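Side-chain contacts in 2OG-Fe dioxygenase family protein (Methylibium petroleiphilum, PDB 3PL0), which is of unknown precise function but probably acts as a dioxygenase, built on a cupin-type double-stranded beta-helix fold: residues G71-T76 and A122-L127; L130-R135 and G140-E145; I151-G156 and L224-P229. One frame throughout, in Å; residues are numbered along the deposited sequence. Where two conformers were deposited one is given.

From the N terminus, strand 65-77 is the first of the contact elements, and contact 1 brings helix 118-134 back onto it, closing a loop of 45 residues between the two segments. The chain then leaves the end of that helix, and contact 2 folds it back, with four residues between the two segments, into strand 141-152, the antiparallel neighbour of strand 65-77. Contact 3, at the far end of strand 141-152, closes a loop of 67 residues and joins the large antiparallel sheet to strand 217-226 of the smaller sheet. The contacts run in series, neither nesting nor crossing. Contacts 1 and 2 touch through paired strands, whereas contact 3 lies about 32 Å from contact 1, centre to centre.

Contact 1: residues G71-T76 and A122-L127; sequences GCFMQT and ALLVAL
Q75 reaches from strand 65-77 to the helix and donates from NE2 to the backbone O of V125, with 3.0 Å between NE2 and O. The bond is slightly bent, at 153° about the hydrogen. It arrives on a lone pair in the carbonyl plane, but the acceptor is tilted from the amide plane of Q75. A glutamine suits this place because its chain is long and flexible: CG stands anti to the backbone N (chi1 179°) and the chain stays extended beyond it, carrying the amide across to the helix. The V125 CG1 methyl packs beside the amide nitrogen, 3.7 Å from Q75 NE2, and V125 touches L82 as well. The Q75 oxygen OE1 is 3.7 Å from L124 O; two acceptors make no bond, and L124 O is hydrogen-bonded to Y245 OH. Helix 118-134 packs on one face of the large antiparallel sheet of this cupin-type fold, to which strands 65-77 and 237-246 both belong, and side chains of the two strands bond to successive helix carbonyls.

The apolar contact lies alongside. F73, two residues before Q75 and directed to the same side of the strand, offers a ring face to CD2 of L124, which sits 4.0 Å from the ring centroid as a CH-pi contact. The side chains cross at about a right angle, and the methyl sits over the face, offset toward the rim. The flat ring also meets W120.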
loop_
_atom_site.group_PDB
_atom_site.type_symbol
_atom_site.label_atom_id
_atom_site.label_comp_id
_atom_site.label_asym_id
_atom_site.label_seq_id
_atom_site.Cartn_x
_atom_site.Cartn_y
_atom_site.Cartn_z
ATOM N N GLY A 71 1.133 -9.615 -6.867
ATOM C CA GLY A 71 0.369 -9.797 -8.082
ATOM C C GLY A 71 0.315 -8.500 -8.836
ATOM O O GLY A 71 0.364 -7.426 -8.223
ATOM N N CYS A 72 0.194 -8.596 -10.164
ATOM C CA CYS A 72 0.263 -7.398 -10.997
ATOM C C CYS A 72 -0.885 -7.352 -11.999
ATOM O O CYS A 72 -1.459 -8.399 -12.403
ATOM C CB CYS A 72 1.596 -7.329 -11.735
ATOM S SG CYS A 72 3.060 -7.328 -10.634
ATOM N N PHE A 73 -1.189 -6.126 -12.411
ATOM C CA PHE A 73 -2.328 -5.852 -13.213
ATOM C C PHE A 73 -2.018 -4.697 -14.133
ATOM O O PHE A 73 -1.055 -3.954 -13.910
ATOM C CB PHE A 73 -3.516 -5.484 -12.318
ATOM C CG PHE A 73 -3.777 -6.475 -11.232
ATOM C CD1 PHE A 73 -3.026 -6.441 -10.050
ATOM C CD2 PHE A 73 -4.756 -7.443 -11.364
ATOM C CE1 PHE A 73 -3.245 -7.367 -9.047
ATOM C CE2 PHE A 73 -4.978 -8.378 -10.351
ATOM C CZ PHE A 73 -4.210 -8.332 -9.182
HETATM N N MSE A 74 -2.855 -4.582 -15.162
HETATM C CA MSE A 74 -2.883 -3.393 -16.017
HETATM C C MSE A 74 -4.313 -2.884 -16.097
HETATM O O MSE A 74 -5.276 -3.656 -16.342
HETATM C CB MSE A 74 -2.312 -3.657 -17.422
HETATM C CG MSE A 74 -2.043 -2.388 -18.270
HETATM SE SE MSE A 74 -1.004 -2.775 -19.915
HETATM C CE MSE A 74 -2.404 -3.787 -20.858
ATOM N N GLN A 75 -4.435 -1.588 -15.866
ATOM C CA GLN A 75 -5.689 -0.912 -15.929
ATOM C C GLN A 75 -5.644 -0.016 -17.135
ATOM O O GLN A 75 -4.708 0.746 -17.299
ATOM C CB GLN A 75 -5.911 -0.060 -14.706
ATOM C CG GLN A 75 -7.237 0.699 -14.745
ATOM C CD GLN A 75 -7.490 1.540 -13.506
ATOM O OE1 GLN A 75 -6.583 1.805 -12.749
ATOM N NE2 GLN A 75 -8.738 1.996 -13.328
ATOM N N THR A 76 -6.664 -0.133 -17.975
ATOM C CA THR A 76 -6.901 0.815 -19.052
ATOM C C THR A 76 -8.031 1.751 -18.636
ATOM O O THR A 76 -9.059 1.326 -18.132
ATOM C CB THR A 76 -7.233 0.067 -20.366
ATOM O OG1 THR A 76 -6.253 -0.964 -20.578
ATOM C CG2 THR A 76 -7.267 1.023 -21.584
ATOM N N ALA A 122 -13.126 -3.240 -7.752
ATOM C CA ALA A 122 -13.683 -1.943 -7.405
ATOM C C ALA A 122 -12.592 -1.051 -6.779
ATOM O O ALA A 122 -12.444 0.120 -7.146
ATOM C CB ALA A 122 -14.892 -2.099 -6.433
ATOM N N LEU A 123 -11.800 -1.654 -5.901
ATOM C CA LEU A 123 -10.693 -0.985 -5.238
ATOM C C LEU A 123 -9.645 -0.527 -6.259
ATOM O O LEU A 123 -9.382 0.652 -6.369
ATOM C CB LEU A 123 -10.027 -1.912 -4.228
ATOM C CG LEU A 123 -8.897 -1.282 -3.373
ATOM C CD1 LEU A 123 -9.426 -0.035 -2.539
ATOM C CD2 LEU A 123 -8.257 -2.322 -2.501
ATOM N N LEU A 124 -9.033 -1.459 -6.990
ATOM C CA LEU A 124 -7.965 -1.068 -7.899
ATOM C C LEU A 124 -8.408 -0.066 -8.969
ATOM O O LEU A 124 -7.655 0.827 -9.325
ATOM C CB LEU A 124 -7.287 -2.259 -8.562
ATOM C CG LEU A 124 -6.232 -2.987 -7.744
ATOM C CD1 LEU A 124 -6.791 -3.521 -6.363
ATOM C CD2 LEU A 124 -5.633 -4.129 -8.626
ATOM N N VAL A 125 -9.613 -0.233 -9.492
ATOM C CA VAL A 125 -10.108 0.619 -10.560
ATOM C C VAL A 125 -10.369 2.046 -10.073
ATOM O O VAL A 125 -9.944 3.007 -10.720
ATOM C CB VAL A 125 -11.368 0.013 -11.225
ATOM C CG1 VAL A 125 -12.127 1.048 -12.125
ATOM C CG2 VAL A 125 -10.972 -1.215 -12.070
ATOM N N ALA A 126 -11.072 2.180 -8.957
ATOM C CA ALA A 126 -11.486 3.492 -8.433
ATOM C C ALA A 126 -10.267 4.333 -8.112
ATOM O O ALA A 126 -10.229 5.542 -8.425
ATOM C CB ALA A 126 -12.387 3.346 -7.167
ATOM N N LEU A 127 -9.267 3.686 -7.530
ATOM C CA LEU A 127 -8.029 4.379 -7.173
ATOM C C LEU A 127 -7.239 4.783 -8.433
ATOM O O LEU A 127 -6.679 5.878 -8.505
ATOM C CB LEU A 127 -7.155 3.534 -6.237
ATOM C CG LEU A 127 -7.727 3.225 -4.845
ATOM C CD1 LEU A 127 -6.814 2.210 -4.211
ATOM C CD2 LEU A 127 -7.831 4.525 -4.011
#

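Contact 2: residues L130-R135 and G140-E145; sequences LFAKLR and GRWYIE
W142 turns the edge of its indole toward the C-terminal part of helix 118-134. Its CZ2 lies 3.9 Å from F131 CB. A132 N meets the same edge, close to the plane of the indole. The small A132 suits this approach: its methyl CB reaches to within 3.9 Å of W142 NE1 without holding the ring off the backbone. At the far corner, W142 CH2 lies 3.7 Å from R135 O, which approaches the indole obliquely.

Helix and strand here are consecutive elements, with a short loop between them; P137 of that loop touches both A132 and W142. The helix lies against the large sheet of the cupin-type fold, and W142 projects from the strand into their interface, its CG anti to the carbonyl carbon, beside the backbone N (chi1 -72°). NE1 donates to G128 O, one turn before A132, which helps set the rotation of the indole.

Farther out, Y245 makes edge-to-face contacts with both W142 and F131, while F131 also stacks on F172, a run of aromatics well suited to packing between helix and sheet. R135 N and L134 N both donate to F131 O, so one carbonyl holds two backbone amides, and the R135 guanidinium forms a salt bridge with D213.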
loop_
_atom_site.group_PDB
_atom_site.type_symbol
_atom_site.label_atom_id
_atom_site.label_comp_id
_atom_site.label_asym_id
_atom_site.label_seq_id
_atom_site.Cartn_x
_atom_site.Cartn_y
_atom_site.Cartn_z
ATOM N N LEU A 130 -9.033 7.790 -9.941
ATOM C CA LEU A 130 -8.717 8.978 -9.119
ATOM C C LEU A 130 -7.316 9.504 -9.427
ATOM O O LEU A 130 -7.129 10.687 -9.785
ATOM C CB LEU A 130 -8.864 8.610 -7.664
ATOM C CG LEU A 130 -8.645 9.722 -6.618
ATOM C CD1 LEU A 130 -9.246 9.341 -5.271
ATOM C CD2 LEU A 130 -7.162 9.958 -6.416
ATOM N N PHE A 131 -6.338 8.605 -9.366
ATOM C CA PHE A 131 -4.948 8.982 -9.628
ATOM C C PHE A 131 -4.729 9.568 -11.048
ATOM O O PHE A 131 -3.993 10.526 -11.209
ATOM C CB PHE A 131 -4.029 7.788 -9.398
ATOM C CG PHE A 131 -3.862 7.380 -7.945
ATOM C CD1 PHE A 131 -3.747 8.327 -6.928
ATOM C CD2 PHE A 131 -3.735 6.065 -7.612
ATOM C CE1 PHE A 131 -3.558 7.955 -5.626
ATOM C CE2 PHE A 131 -3.560 5.690 -6.313
ATOM C CZ PHE A 131 -3.456 6.625 -5.311
ATOM N N ALA A 132 -5.393 9.016 -12.054
ATOM C CA ALA A 132 -5.299 9.550 -13.428
ATOM C C ALA A 132 -5.835 10.963 -13.570
ATOM O O ALA A 132 -5.425 11.672 -14.500
ATOM C CB ALA A 132 -6.036 8.627 -14.422
ATOM N N LYS A 133 -6.736 11.384 -12.681
ATOM C CA LYS A 133 -7.205 12.766 -12.673
ATOM C C LYS A 133 -6.139 13.733 -12.219
ATOM O O LYS A 133 -6.209 14.896 -12.579
ATOM C CB LYS A 133 -8.457 12.965 -11.816
ATOM C CG LYS A 133 -9.701 12.251 -12.306
ATOM C CD LYS A 133 -10.337 12.957 -13.523
ATOM N N LEU A 134 -5.132 13.282 -11.472
ATOM C CA LEU A 134 -4.068 14.200 -11.034
ATOM C C LEU A 134 -2.977 14.255 -12.062
ATOM O O LEU A 134 -2.475 15.334 -12.383
ATOM C CB LEU A 134 -3.416 13.730 -9.758
ATOM C CG LEU A 134 -4.081 14.129 -8.484
ATOM C CD1 LEU A 134 -3.581 13.197 -7.377
ATOM C CD2 LEU A 134 -3.778 15.594 -8.217
ATOM N N ARG A 135 -2.554 13.068 -12.498
ATOM C CA ARG A 135 -1.522 12.932 -13.515
ATOM C C ARG A 135 -1.874 11.759 -14.430
ATOM O O ARG A 135 -1.633 10.603 -14.093
ATOM C CB ARG A 135 -0.164 12.699 -12.847
ATOM C CG ARG A 135 1.036 13.151 -13.624
ATOM C CD ARG A 135 2.186 13.487 -12.687
ATOM N NE ARG A 135 2.608 12.343 -11.880
ATOM C CZ ARG A 135 2.707 12.322 -10.541
ATOM N NH1 ARG A 135 2.423 13.393 -9.823
ATOM N NH2 ARG A 135 3.123 11.223 -9.902
ATOM N N GLY A 140 -3.073 6.209 -21.280
ATOM C CA GLY A 140 -4.180 5.836 -20.404
ATOM C C GLY A 140 -4.076 4.460 -19.741
ATOM O O GLY A 140 -5.106 3.826 -19.504
ATOM N N ARG A 141 -2.853 4.001 -19.433
ATOM C CA ARG A 141 -2.643 2.700 -18.777
ATOM C C ARG A 141 -1.873 2.850 -17.483
ATOM O O ARG A 141 -0.839 3.491 -17.452
ATOM C CB ARG A 141 -1.835 1.719 -19.643
ATOM C CG ARG A 141 -2.445 1.311 -20.965
ATOM C CD ARG A 141 -1.557 0.282 -21.625
ATOM N NE ARG A 141 -1.940 -0.007 -23.005
ATOM C CZ ARG A 141 -2.878 -0.884 -23.379
ATOM N NH1 ARG A 141 -3.571 -1.584 -22.473
ATOM N NH2 ARG A 141 -3.129 -1.057 -24.681
ATOM N N TRP A 142 -2.364 2.240 -16.421
ATOM C CA TRP A 142 -1.589 2.057 -15.215
ATOM C C TRP A 142 -1.053 0.628 -15.110
ATOM O O TRP A 142 -1.764 -0.346 -15.358
ATOM C CB TRP A 142 -2.454 2.304 -13.945
ATOM C CG TRP A 142 -2.836 3.742 -13.635
ATOM C CD1 TRP A 142 -4.096 4.240 -13.484
ATOM C CD2 TRP A 142 -1.948 4.818 -13.385
ATOM N NE1 TRP A 142 -4.046 5.572 -13.165
ATOM C CE2 TRP A 142 -2.733 5.957 -13.122
ATOM C CE3 TRP A 142 -0.557 4.942 -13.399
ATOM C CZ2 TRP A 142 -2.169 7.202 -12.813
ATOM C CZ3 TRP A 142 0.000 6.173 -13.101
ATOM C CH2 TRP A 142 -0.804 7.282 -12.815
ATOM N N TYR A 143 0.191 0.524 -14.680
ATOM C CA TYR A 143 0.811 -0.721 -14.305
ATOM C C TYR A 143 0.831 -0.768 -12.792
ATOM O O TYR A 143 1.478 0.075 -12.133
ATOM C CB TYR A 143 2.225 -0.802 -14.862
ATOM C CG TYR A 143 2.199 -0.714 -16.369
ATOM C CD1 TYR A 143 2.130 0.507 -17.007
ATOM C CD2 TYR A 143 2.150 -1.874 -17.157
ATOM C CE1 TYR A 143 2.061 0.583 -18.428
ATOM C CE2 TYR A 143 2.092 -1.811 -18.524
ATOM C CZ TYR A 143 2.037 -0.579 -19.154
ATOM O OH TYR A 143 1.978 -0.506 -20.514
ATOM N N ILE A 144 0.087 -1.733 -12.262
ATOM C CA ILE A 144 -0.271 -1.833 -10.833
ATOM C C ILE A 144 0.395 -3.068 -10.240
ATOM O O ILE A 144 0.230 -4.192 -10.757
ATOM C CB ILE A 144 -1.824 -1.985 -10.658
ATOM C CG1 ILE A 144 -2.547 -0.822 -11.349
ATOM C CG2 ILE A 144 -2.227 -2.147 -9.180
ATOM C CD1 ILE A 144 -4.065 -0.941 -11.347
ATOM N N GLU A 145 1.096 -2.888 -9.135
ATOM C CA GLU A 145 1.521 -4.030 -8.319
ATOM C C GLU A 145 0.753 -4.040 -6.985
ATOM O O GLU A 145 0.465 -2.984 -6.432
ATOM C CB GLU A 145 3.024 -3.992 -8.075
ATOM C CG GLU A 145 3.865 -3.945 -9.368
ATOM C CD GLU A 145 5.371 -4.193 -9.176
ATOM O OE1 GLU A 145 5.752 -5.172 -8.484
ATOM O OE2 GLU A 145 6.177 -3.428 -9.772
#

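Contact 3: residues I151-G156 and L224-P229; sequences IDTEGG and LLPLDP
T153 OG1 is hydrogen-bonded to the backbone O of A236, while P226 CG lies against the same hydroxyl oxygen at 3.7 Å. The place of OG1 between the backbone N and the carbonyl carbon (chi1 67°) sends the other branch, CG2, to L224, where it lies 3.7 Å from L224 CB. Threonine therefore suits the site by having one polar and one apolar branch. L224 crosses T153 at about a right angle, and its CD1 methyl also reaches I151, at 4.1 Å from I151 CG2; the apolar branches of leucine and isoleucine suit such methyl-to-methyl packing. Proline suits the strand end because its rigid ring offers a compact apolar surface. Replacing T153 by alanine is likely to leave A236 O without its hydroxyl partner and a gap beside L224 and P226.

Behind the contact, D152 OD1 accepts from E154 N at 2.9 Å, an Asx turn that shapes the chain as it leaves strand 141-152. That strand belongs to the larger sheet and strand 217-226 to the smaller one of this double-stranded beta-helix protein, and H64 touches I151, T153 and L224. Since only van der Waals contacts join the two segments, their union rests on close fit rather than on paired charges.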
loop_
_atom_site.group_PDB
_atom_site.type_symbol
_atom_site.label_atom_id
_atom_site.label_comp_id
_atom_site.label_asym_id
_atom_site.label_seq_id
_atom_site.Cartn_x
_atom_site.Cartn_y
_atom_site.Cartn_z
ATOM N N ILE A 151 2.948 -8.347 9.042
ATOM C CA ILE A 151 4.160 -8.305 9.830
ATOM C C ILE A 151 3.765 -8.836 11.214
ATOM O O ILE A 151 2.862 -8.296 11.853
ATOM C CB ILE A 151 4.703 -6.887 9.955
ATOM C CG1 ILE A 151 4.934 -6.206 8.609
ATOM C CG2 ILE A 151 6.029 -6.884 10.695
ATOM C CD1 ILE A 151 5.925 -6.892 7.697
ATOM N N ASP A 152 4.470 -9.868 11.667
ATOM C CA ASP A 152 4.136 -10.590 12.901
ATOM C C ASP A 152 5.300 -10.487 13.875
ATOM O O ASP A 152 6.455 -10.762 13.513
ATOM C CB ASP A 152 3.867 -12.059 12.573
ATOM C CG ASP A 152 3.085 -12.768 13.647
ATOM O OD1 ASP A 152 3.422 -12.644 14.835
ATOM O OD2 ASP A 152 2.125 -13.464 13.298
ATOM N N THR A 153 4.988 -10.092 15.110
ATOM C CA THR A 153 5.985 -9.886 16.142
ATOM C C THR A 153 6.329 -11.216 16.861
ATOM O O THR A 153 7.037 -11.221 17.847
ATOM C CB THR A 153 5.529 -8.803 17.154
ATOM O OG1 THR A 153 4.398 -9.277 17.887
ATOM C CG2 THR A 153 5.110 -7.460 16.439
ATOM N N GLU A 154 5.848 -12.362 16.368
ATOM C CA GLU A 154 6.200 -13.664 17.002
ATOM C C GLU A 154 7.670 -13.955 16.981
ATOM O O GLU A 154 8.156 -14.890 17.647
ATOM C CB GLU A 154 5.510 -14.826 16.297
ATOM C CG GLU A 154 5.867 -14.926 14.803
ATOM C CD GLU A 154 4.919 -15.834 13.974
ATOM O OE1 GLU A 154 4.267 -16.687 14.587
ATOM O OE2 GLU A 154 4.841 -15.696 12.713
ATOM N N GLY A 155 8.376 -13.266 16.102
ATOM C CA GLY A 155 9.815 -13.356 16.059
ATOM C C GLY A 155 10.426 -12.056 15.579
ATOM O O GLY A 155 9.770 -11.263 14.920
ATOM N N GLY A 156 11.688 -11.843 15.932
ATOM C CA GLY A 156 12.422 -10.694 15.476
ATOM C C GLY A 156 12.248 -9.454 16.336
ATOM O O GLY A 156 11.483 -9.459 17.290
ATOM N N LEU A 224 6.477 -2.133 15.112
ATOM C CA LEU A 224 5.449 -2.682 15.992
ATOM C C LEU A 224 6.074 -3.043 17.325
ATOM O O LEU A 224 7.243 -3.310 17.394
ATOM C CB LEU A 224 4.764 -3.917 15.389
ATOM C CG LEU A 224 4.228 -3.777 13.976
ATOM C CD1 LEU A 224 3.681 -5.118 13.544
ATOM C CD2 LEU A 224 3.189 -2.686 13.932
ATOM N N LEU A 225 5.283 -2.965 18.390
ATOM C CA LEU A 225 5.695 -3.429 19.705
ATOM C C LEU A 225 4.511 -4.176 20.242
ATOM O O LEU A 225 3.368 -3.661 20.231
ATOM C CB LEU A 225 6.084 -2.272 20.605
ATOM C CG LEU A 225 7.281 -1.412 20.107
ATOM C CD1 LEU A 225 7.077 0.038 20.513
ATOM C CD2 LEU A 225 8.669 -1.982 20.586
ATOM N N PRO A 226 4.745 -5.418 20.662
ATOM C CA PRO A 226 3.673 -6.232 21.216
ATOM C C PRO A 226 3.022 -5.589 22.429
ATOM O O PRO A 226 3.708 -5.069 23.255
ATOM C CB PRO A 226 4.390 -7.531 21.645
ATOM C CG PRO A 226 5.661 -7.555 20.865
ATOM C CD PRO A 226 6.038 -6.129 20.601
ATOM N N LEU A 227 1.706 -5.642 22.557
ATOM C CA LEU A 227 1.059 -5.128 23.766
ATOM C C LEU A 227 1.373 -6.007 24.975
ATOM O O LEU A 227 1.567 -5.509 26.101
ATOM C CB LEU A 227 -0.448 -5.039 23.568
ATOM C CG LEU A 227 -0.865 -3.944 22.580
ATOM C CD1 LEU A 227 -2.366 -4.044 22.275
ATOM C CD2 LEU A 227 -0.474 -2.574 23.113
ATOM N N ASP A 228 1.417 -7.316 24.743
ATOM C CA ASP A 228 1.622 -8.296 25.818
ATOM C C ASP A 228 2.842 -9.173 25.466
ATOM O O ASP A 228 2.692 -10.348 25.130
ATOM C CB ASP A 228 0.338 -9.131 26.027
ATOM C CG ASP A 228 0.411 -10.047 27.280
ATOM O OD1 ASP A 228 1.433 -9.969 28.033
ATOM O OD2 ASP A 228 -0.551 -10.847 27.490
ATOM N N PRO A 229 4.059 -8.590 25.539
ATOM C CA PRO A 229 5.253 -9.346 25.149
ATOM C C PRO A 229 5.460 -10.529 26.056
ATOM O O PRO A 229 5.926 -11.577 25.591
ATOM C CB PRO A 229 6.403 -8.348 25.319
ATOM C CG PRO A 229 5.852 -7.207 26.128
ATOM C CD PRO A 229 4.371 -7.228 26.026
#